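PDB 2ABW: Pdx2 protein from Plasmodium falciparum, which hydrolyses glutamine to glutamate and ammonia, which is channelled to the partner Pdx1 for pyridoxal 5'-phosphate (vitamin B6) synthesis. Local coordinates for residues A[74-79]-A[110-115]; A[92-97]-A[117-122]; A[166-171]-A[183-188]. All blocks are in the same frame, centred on the assembly; numbering follows the deposited sequence. Where two conformers were deposited one is given.

Interaction 1 of 3, residues A[74-79]-A[110-115]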
# COMPACT_ATOMS: atom_id res chain seq x y z
N HIS A 74 13.27 -8.09 3.01
CA HIS A 74 13.19 -9.53 3.17
C HIS A 74 11.72 -10.02 3.27
O HIS A 74 11.32 -11.05 2.70
CB HIS A 74 14.05 -9.97 4.34
CG HIS A 74 13.90 -11.40 4.73
ND1 HIS A 74 13.08 -11.77 5.77
CD2 HIS A 74 14.53 -12.52 4.32
CE1 HIS A 74 13.20 -13.07 5.97
NE2 HIS A 74 13.97 -13.56 5.01
N PHE A 75 10.92 -9.30 4.04
CA PHE A 75 9.50 -9.63 4.27
C PHE A 75 8.77 -9.65 2.93
O PHE A 75 8.01 -10.58 2.63
CB PHE A 75 8.91 -8.58 5.16
CG PHE A 75 7.42 -8.67 5.47
CD1 PHE A 75 6.48 -8.15 4.59
CD2 PHE A 75 7.03 -9.18 6.70
CE1 PHE A 75 5.13 -8.19 4.87
CE2 PHE A 75 5.66 -9.18 7.02
CZ PHE A 75 4.78 -8.66 6.10
N ILE A 76 9.03 -8.66 2.09
CA ILE A 76 8.38 -8.53 0.82
C ILE A 76 8.81 -9.56 -0.18
O ILE A 76 8.01 -10.11 -0.93
CB ILE A 76 8.60 -7.10 0.26
CG1 ILE A 76 7.97 -6.04 1.13
CG2 ILE A 76 8.03 -6.92 -1.18
CD1 ILE A 76 8.55 -4.67 0.92
N HIS A 77 10.12 -9.76 -0.33
CA HIS A 77 10.71 -10.42 -1.46
C HIS A 77 11.24 -11.82 -1.23
O HIS A 77 11.29 -12.59 -2.15
CB HIS A 77 11.90 -9.60 -1.95
CG HIS A 77 11.51 -8.26 -2.47
ND1 HIS A 77 10.79 -8.10 -3.65
CD2 HIS A 77 11.66 -7.04 -1.93
CE1 HIS A 77 10.61 -6.79 -3.83
NE2 HIS A 77 11.08 -6.13 -2.80
N VAL A 78 11.48 -12.17 0.01
CA VAL A 78 11.90 -13.54 0.38
C VAL A 78 10.76 -14.31 1.02
O VAL A 78 10.41 -15.41 0.59
CB VAL A 78 13.16 -13.54 1.26
CG1 VAL A 78 13.55 -15.03 1.61
CG2 VAL A 78 14.35 -12.82 0.49
N LEU A 79 10.18 -13.74 2.07
CA LEU A 79 9.01 -14.36 2.73
C LEU A 79 7.80 -14.24 1.84
O LEU A 79 6.87 -15.07 2.01
CB LEU A 79 8.72 -13.72 4.07
CG LEU A 79 9.86 -13.86 5.04
CD1 LEU A 79 9.42 -13.31 6.37
CD2 LEU A 79 10.53 -15.26 5.10
N PHE A 110 16.29 3.56 -1.90
CA PHE A 110 15.09 4.31 -1.53
C PHE A 110 13.81 3.44 -1.43
O PHE A 110 13.15 3.44 -0.40
CB PHE A 110 14.79 5.43 -2.50
CG PHE A 110 13.62 6.29 -2.10
CD1 PHE A 110 13.78 7.25 -1.09
CD2 PHE A 110 12.41 6.27 -2.80
CE1 PHE A 110 12.71 8.09 -0.74
CE2 PHE A 110 11.34 7.12 -2.46
CZ PHE A 110 11.50 8.00 -1.45
N SER A 111 13.43 2.80 -2.54
CA SER A 111 12.28 1.95 -2.55
C SER A 111 12.55 0.57 -1.90
O SER A 111 13.68 0.04 -1.95
CB SER A 111 11.83 1.68 -3.97
OG SER A 111 10.65 0.90 -4.05
N PHE A 112 11.48 0.03 -1.32
CA PHE A 112 11.45 -1.41 -0.88
C PHE A 112 11.28 -2.30 -2.06
O PHE A 112 11.59 -3.51 -1.97
CB PHE A 112 10.35 -1.71 0.14
CG PHE A 112 10.27 -0.82 1.31
CD1 PHE A 112 11.28 -0.74 2.24
CD2 PHE A 112 9.11 -0.10 1.55
CE1 PHE A 112 11.21 0.09 3.34
CE2 PHE A 112 9.03 0.70 2.61
CZ PHE A 112 10.09 0.84 3.54
N GLY A 113 10.73 -1.79 -3.16
CA GLY A 113 10.38 -2.63 -4.32
C GLY A 113 9.11 -3.47 -4.09
O GLY A 113 8.56 -3.45 -2.98
N GLY A 114 8.69 -4.18 -5.18
CA GLY A 114 7.54 -5.12 -5.06
C GLY A 114 6.51 -4.88 -6.16
O GLY A 114 5.82 -5.79 -6.57
N LEU A 115 6.39 -3.64 -6.61
CA LEU A 115 5.54 -3.29 -7.76
C LEU A 115 6.41 -2.79 -8.92
O LEU A 115 7.10 -1.76 -8.75
CB LEU A 115 4.54 -2.19 -7.34
CG LEU A 115 3.54 -2.61 -6.25
CD1 LEU A 115 2.78 -1.42 -5.80
CD2 LEU A 115 2.69 -3.73 -6.75

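Interaction 2 of 3, residues A[92-97]-A[117-122]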
# COMPACT_ATOMS: atom_id res chain seq x y z
N LEU A 92 6.90 3.72 -2.18
CA LEU A 92 8.01 2.94 -1.64
C LEU A 92 7.97 1.47 -2.04
O LEU A 92 8.92 0.75 -1.79
CB LEU A 92 8.05 3.07 -0.13
CG LEU A 92 8.44 4.46 0.37
CD1 LEU A 92 8.29 4.53 1.89
CD2 LEU A 92 9.84 4.85 -0.13
N LEU A 93 6.94 0.98 -2.68
CA LEU A 93 6.95 -0.36 -3.35
C LEU A 93 7.38 -0.31 -4.83
O LEU A 93 7.51 -1.33 -5.52
CB LEU A 93 5.60 -1.03 -3.27
CG LEU A 93 5.07 -1.33 -1.88
CD1 LEU A 93 3.67 -1.95 -1.85
CD2 LEU A 93 6.09 -2.37 -1.16
N SER A 94 7.44 0.91 -5.36
CA SER A 94 7.59 1.06 -6.75
C SER A 94 9.04 0.87 -7.23
O SER A 94 10.00 1.27 -6.57
CB SER A 94 7.06 2.39 -7.26
OG SER A 94 5.69 2.51 -6.96
N LYS A 95 9.19 0.39 -8.47
CA LYS A 95 10.55 0.22 -9.07
C LYS A 95 11.26 1.49 -9.39
O LYS A 95 12.44 1.71 -9.01
CB LYS A 95 10.44 -0.59 -10.34
CG LYS A 95 11.78 -0.90 -11.01
CD LYS A 95 11.60 -1.86 -12.15
CE LYS A 95 12.97 -2.44 -12.60
NZ LYS A 95 13.97 -2.32 -11.49
N ASN A 96 10.57 2.38 -10.12
CA ASN A 96 11.12 3.64 -10.50
C ASN A 96 10.30 4.72 -9.84
O ASN A 96 9.05 4.75 -9.99
CB ASN A 96 11.11 3.83 -12.01
CG ASN A 96 11.89 2.79 -12.73
OD1 ASN A 96 13.10 2.53 -12.39
ND2 ASN A 96 11.26 2.20 -13.76
N VAL A 97 10.92 5.58 -9.06
CA VAL A 97 10.30 6.73 -8.47
C VAL A 97 10.76 7.99 -9.12
O VAL A 97 11.98 8.24 -9.14
CB VAL A 97 10.46 6.70 -6.90
CG1 VAL A 97 9.80 7.91 -6.31
CG2 VAL A 97 9.94 5.32 -6.24
N ILE A 117 6.47 -0.86 -11.40
CA ILE A 117 5.84 0.31 -11.99
C ILE A 117 6.76 1.52 -11.83
O ILE A 117 7.64 1.57 -11.03
CB ILE A 117 4.51 0.64 -11.28
CG1 ILE A 117 4.71 1.08 -9.80
CG2 ILE A 117 3.56 -0.55 -11.43
CD1 ILE A 117 3.41 1.25 -8.98
N THR A 118 6.51 2.53 -12.66
CA THR A 118 7.09 3.84 -12.47
C THR A 118 6.04 4.76 -11.93
O THR A 118 4.91 4.86 -12.46
CB THR A 118 7.52 4.43 -13.83
OG1 THR A 118 8.51 3.59 -14.42
CG2 THR A 118 8.05 5.80 -13.74
N ILE A 119 6.35 5.39 -10.82
CA ILE A 119 5.41 6.26 -10.14
C ILE A 119 6.01 7.68 -9.95
O ILE A 119 7.26 7.81 -9.77
CB ILE A 119 5.01 5.66 -8.82
CG1 ILE A 119 3.72 6.25 -8.29
CG2 ILE A 119 6.21 5.80 -7.80
CD1 ILE A 119 3.17 5.42 -7.09
N CYS A 120 5.18 8.70 -10.02
CA CYS A 120 5.55 10.11 -9.93
C CYS A 120 4.87 10.74 -8.74
O CYS A 120 3.66 10.60 -8.54
CB CYS A 120 5.06 10.85 -11.14
SG CYS A 120 5.57 10.07 -12.58
N ARG A 121 5.64 11.44 -7.94
CA ARG A 121 5.03 11.98 -6.76
C ARG A 121 4.30 13.20 -7.13
O ARG A 121 3.29 13.49 -6.51
CB ARG A 121 6.04 12.22 -5.63
CG ARG A 121 6.20 13.55 -5.25
CD ARG A 121 6.78 13.65 -3.87
NE ARG A 121 7.35 14.96 -3.68
CZ ARG A 121 8.01 15.35 -2.58
NH1 ARG A 121 8.14 14.52 -1.55
NH2 ARG A 121 8.53 16.57 -2.51
N ASN A 122 4.81 13.94 -8.11
CA ASN A 122 4.41 15.31 -8.38
C ASN A 122 3.18 15.84 -7.69
O ASN A 122 2.09 15.68 -8.24

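Interaction 3 of 3, residues A[166-171]-A[183-188]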
# COMPACT_ATOMS: atom_id res chain seq x y z
N VAL A 166 2.13 -7.37 -13.38
CA VAL A 166 1.34 -6.38 -12.68
C VAL A 166 -0.06 -6.38 -13.18
O VAL A 166 -0.33 -6.30 -14.40
CB VAL A 166 1.93 -4.97 -12.86
CG1 VAL A 166 0.95 -3.93 -12.30
CG2 VAL A 166 3.36 -4.90 -12.30
N LYS A 167 -0.99 -6.59 -12.27
CA LYS A 167 -2.39 -6.48 -12.60
C LYS A 167 -2.95 -5.11 -12.21
O LYS A 167 -2.71 -4.58 -11.12
CB LYS A 167 -3.12 -7.57 -11.87
CG LYS A 167 -2.52 -9.00 -12.15
CD LYS A 167 -2.11 -9.32 -13.61
CE LYS A 167 -1.21 -10.60 -13.69
NZ LYS A 167 -1.04 -11.09 -15.12
N VAL A 168 -3.57 -4.44 -13.15
CA VAL A 168 -4.24 -3.20 -12.90
C VAL A 168 -5.56 -3.57 -12.27
O VAL A 168 -6.46 -4.24 -12.92
CB VAL A 168 -4.44 -2.34 -14.18
CG1 VAL A 168 -5.36 -1.13 -13.88
CG2 VAL A 168 -3.09 -1.93 -14.68
N LEU A 169 -5.69 -3.24 -11.02
CA LEU A 169 -6.83 -3.62 -10.23
C LEU A 169 -7.97 -2.60 -10.32
O LEU A 169 -9.15 -2.91 -10.22
CB LEU A 169 -6.35 -3.84 -8.75
CG LEU A 169 -7.42 -4.20 -7.80
CD1 LEU A 169 -8.20 -5.50 -8.18
CD2 LEU A 169 -6.84 -4.27 -6.38
N ALA A 170 -7.64 -1.30 -10.38
CA ALA A 170 -8.67 -0.28 -10.47
C ALA A 170 -8.16 0.93 -11.23
O ALA A 170 -6.97 1.30 -11.09
CB ALA A 170 -9.08 0.18 -9.08
N THR A 171 -9.03 1.53 -12.04
CA THR A 171 -8.76 2.72 -12.81
C THR A 171 -9.93 3.67 -12.62
O THR A 171 -10.96 3.34 -12.05
CB THR A 171 -8.63 2.42 -14.28
OG1 THR A 171 -9.89 1.93 -14.80
CG2 THR A 171 -7.53 1.43 -14.50
N ALA A 183 -5.45 3.56 -10.44
CA ALA A 183 -5.63 3.82 -9.03
C ALA A 183 -5.04 2.73 -8.10
O ALA A 183 -4.66 3.03 -6.99
CB ALA A 183 -7.14 4.06 -8.71
N ALA A 184 -5.07 1.48 -8.56
CA ALA A 184 -4.64 0.34 -7.75
C ALA A 184 -4.04 -0.68 -8.65
O ALA A 184 -4.47 -0.96 -9.78
CB ALA A 184 -5.79 -0.21 -7.03
N VAL A 185 -2.92 -1.25 -8.17
CA VAL A 185 -2.24 -2.35 -8.87
C VAL A 185 -1.94 -3.46 -7.88
O VAL A 185 -1.84 -3.20 -6.67
CB VAL A 185 -0.90 -1.88 -9.50
CG1 VAL A 185 -1.21 -0.96 -10.71
CG2 VAL A 185 0.06 -1.20 -8.54
N GLU A 186 -1.77 -4.65 -8.41
CA GLU A 186 -1.43 -5.79 -7.57
C GLU A 186 -0.39 -6.62 -8.31
O GLU A 186 -0.54 -6.90 -9.51
CB GLU A 186 -2.72 -6.58 -7.26
CG GLU A 186 -2.49 -7.72 -6.22
CD GLU A 186 -3.81 -8.28 -5.69
OE1 GLU A 186 -4.86 -8.04 -6.34
OE2 GLU A 186 -3.80 -9.04 -4.73
N GLN A 187 0.62 -7.08 -7.61
CA GLN A 187 1.68 -7.89 -8.26
C GLN A 187 2.14 -8.88 -7.19
O GLN A 187 2.68 -8.45 -6.19
CB GLN A 187 2.88 -7.07 -8.71
CG GLN A 187 3.89 -7.94 -9.49
CD GLN A 187 5.02 -7.17 -9.99
OE1 GLN A 187 5.09 -5.92 -9.83
NE2 GLN A 187 6.00 -7.90 -10.57
N ASN A 188 1.87 -10.17 -7.44
CA ASN A 188 2.29 -11.21 -6.49
C ASN A 188 1.70 -10.81 -5.12
O ASN A 188 0.50 -10.49 -5.06
CB ASN A 188 3.79 -11.37 -6.46
CG ASN A 188 4.41 -11.68 -7.80
OD1 ASN A 188 4.01 -12.62 -8.43
ND2 ASN A 188 5.37 -10.83 -8.25

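Interaction 1 of 3, residues A[74-79]-A[110-115]
Ser111 OG is gripped by three backbone groups: it accepts from Gly113 N at 2.8 Å, with an N-H...O angle of 153°, and it is hydrogen-bonded to the carbonyls of Ser94 and Leu92, which must share its single proton or take it in turn. These bonds hold the loop in shape on the side of the 92-94 backbone, while helix 63-77 meets it through His77 and Ile76. The one hydrogen bond across the contact comes from the last turn of that helix, where His77 NE2 donates to Phe112 O at 2.8 Å. The carbonyl lies almost exactly in the imidazole plane, and the donor lies in the carbonyl plane. Ile76 CG2 sits over the centre of one face of the neighbouring His77 ring, while its CD1 crosses to Phe112 CB at 3.6 Å, the two side chains running at about a right angle. Gly113 and Gly114 both have positive phi, and their bare CA atoms allow this close approach. The Phe112 ring meets Tyr69 and packs on Ile49. The end of helix 63-77 is thus tied to a loop shaped by an ST turn, Ser111 to Gly113, just before strand 115-120 of this PdxT/SNO-type glutaminase.

Interaction 2 of 3, residues A[92-97]-A[117-122]
Ser94 points its CB toward strand 115-120, and its hydroxyl is wedged between two isoleucines. Ser94 OG lies 3.3 Å from Ile117 CD1 and 3.4 Å from Ile119 CG2, so its hydrocarbon neighbours come from this strand while its polar need is met by the carbonyl of Cys90. Ile117 reaches the hydroxyl because its CG1 stands in the crowded position between backbone N and carbonyl carbon (chi1 66°), with CD1 extended beyond. Val97 and Ile119 lie alongside each other and point the same way, touching CG2 to CG2 at 4.1 Å; both also pack on Ile91 of helix 88-92. The two segments form the parallel edge of a three-stranded sheet, 94-98, 115-120 and 157-161, flanking the catalytic region: the Ile119 side chain is about 8 Å from that of the nucleophile Cys87. Asn96 O takes Ile119 N at 2.9 Å, nearly along the C=O axis, and Asn96 N gives an almost straight bond (178°) to Ile117 O. The same Ile117 O receives a weak bond from Lys95 N, where segment 92-97 turns a corner at Lys95 and Asn96. Facing away from Val97 and Ile119, Asn96 and Thr118 cross obliquely. Asn96 ND2 donates within its own amide plane to Thr118 OG1 at 3.2 Å, and that hydroxyl has a second hydrogen-bond partner in Glu160 OE1.

Interaction 3 of 3, residues A[166-171]-A[183-188]
Strands 167-171 and 183-187 run antiparallel, their axes 4.4 Å apart at closest approach and their directions 160° apart, and the register slips by one residue between Val168 and Ala170. Ahead of the slip, Lys167 and Glu186 form a regular hydrogen-bonded pair: Lys167 N gives to Glu186 O at 2.8 Å, and Glu186 N returns a bond to Lys167 O at 2.9 Å. Beyond it two carbonyls each serve two donors. Ala184 O accepts from Leu169 N (2.9 Å) and Ala170 N (3.2 Å), and Ala170 O accepts from Ala183 N and Ala184 N; all four donors stand above the plane of the carbonyl they address. These are two classic beta bulges, back to back, in the hairpin 167-174/180-187 of the mixed central sheet of this class I glutaminase fold. Three of the four residues in the doubled positions are alanines, the fourth being Leu169. Ala170 CB meets Ala184 CB at 3.9 Å on the face that also carries Lys167 and Glu186, and Leu169, its CG anti to the backbone N (chi1 178°), runs on past Ala184 to Leu191. Glu186 OE1 hydrogen-bonds Tyr208 OH and OE2 makes a salt bridge to Lys212 NZ, both of helix 204-219. On the other face Val168 and Val185 pair loosely. Val166 crosses Val185 obliquely, CG1 to CB at 3.9 Å, while its second methyl, CG2, presses at 3.2 Å on Gln187 OE1. That amide oxygen accepts from Asp116 N, and Gln187 NE2 is hydrogen-bonded to Glu165, so both ends of the extended Gln187 amide are engaged.

Interaction 3, the most buried, joins neighbouring strands of the central sheet, largely through backbone bonds and small apolar side chains. Interactions 1 and 2 are partly buried and share the chain from 110 to 120: one sets the loop just ahead of strand 115-120 against a helix end, the other pairs that strand with an edge strand. Their segments also meet, Phe112 N lying 2.7 Å from Leu92 O, a probable hydrogen bond. Interaction 1 has a single cross-segment hydrogen bond, from an imidazole, beside one packed isoleucine, whereas interaction 2 combines parallel sheet pairing with a polar and an apolar face. Val185 CG2 of interaction 3 touches both, at Leu115 CD1 (3.9 Å) and Ile117 CD1 (4.2 Å).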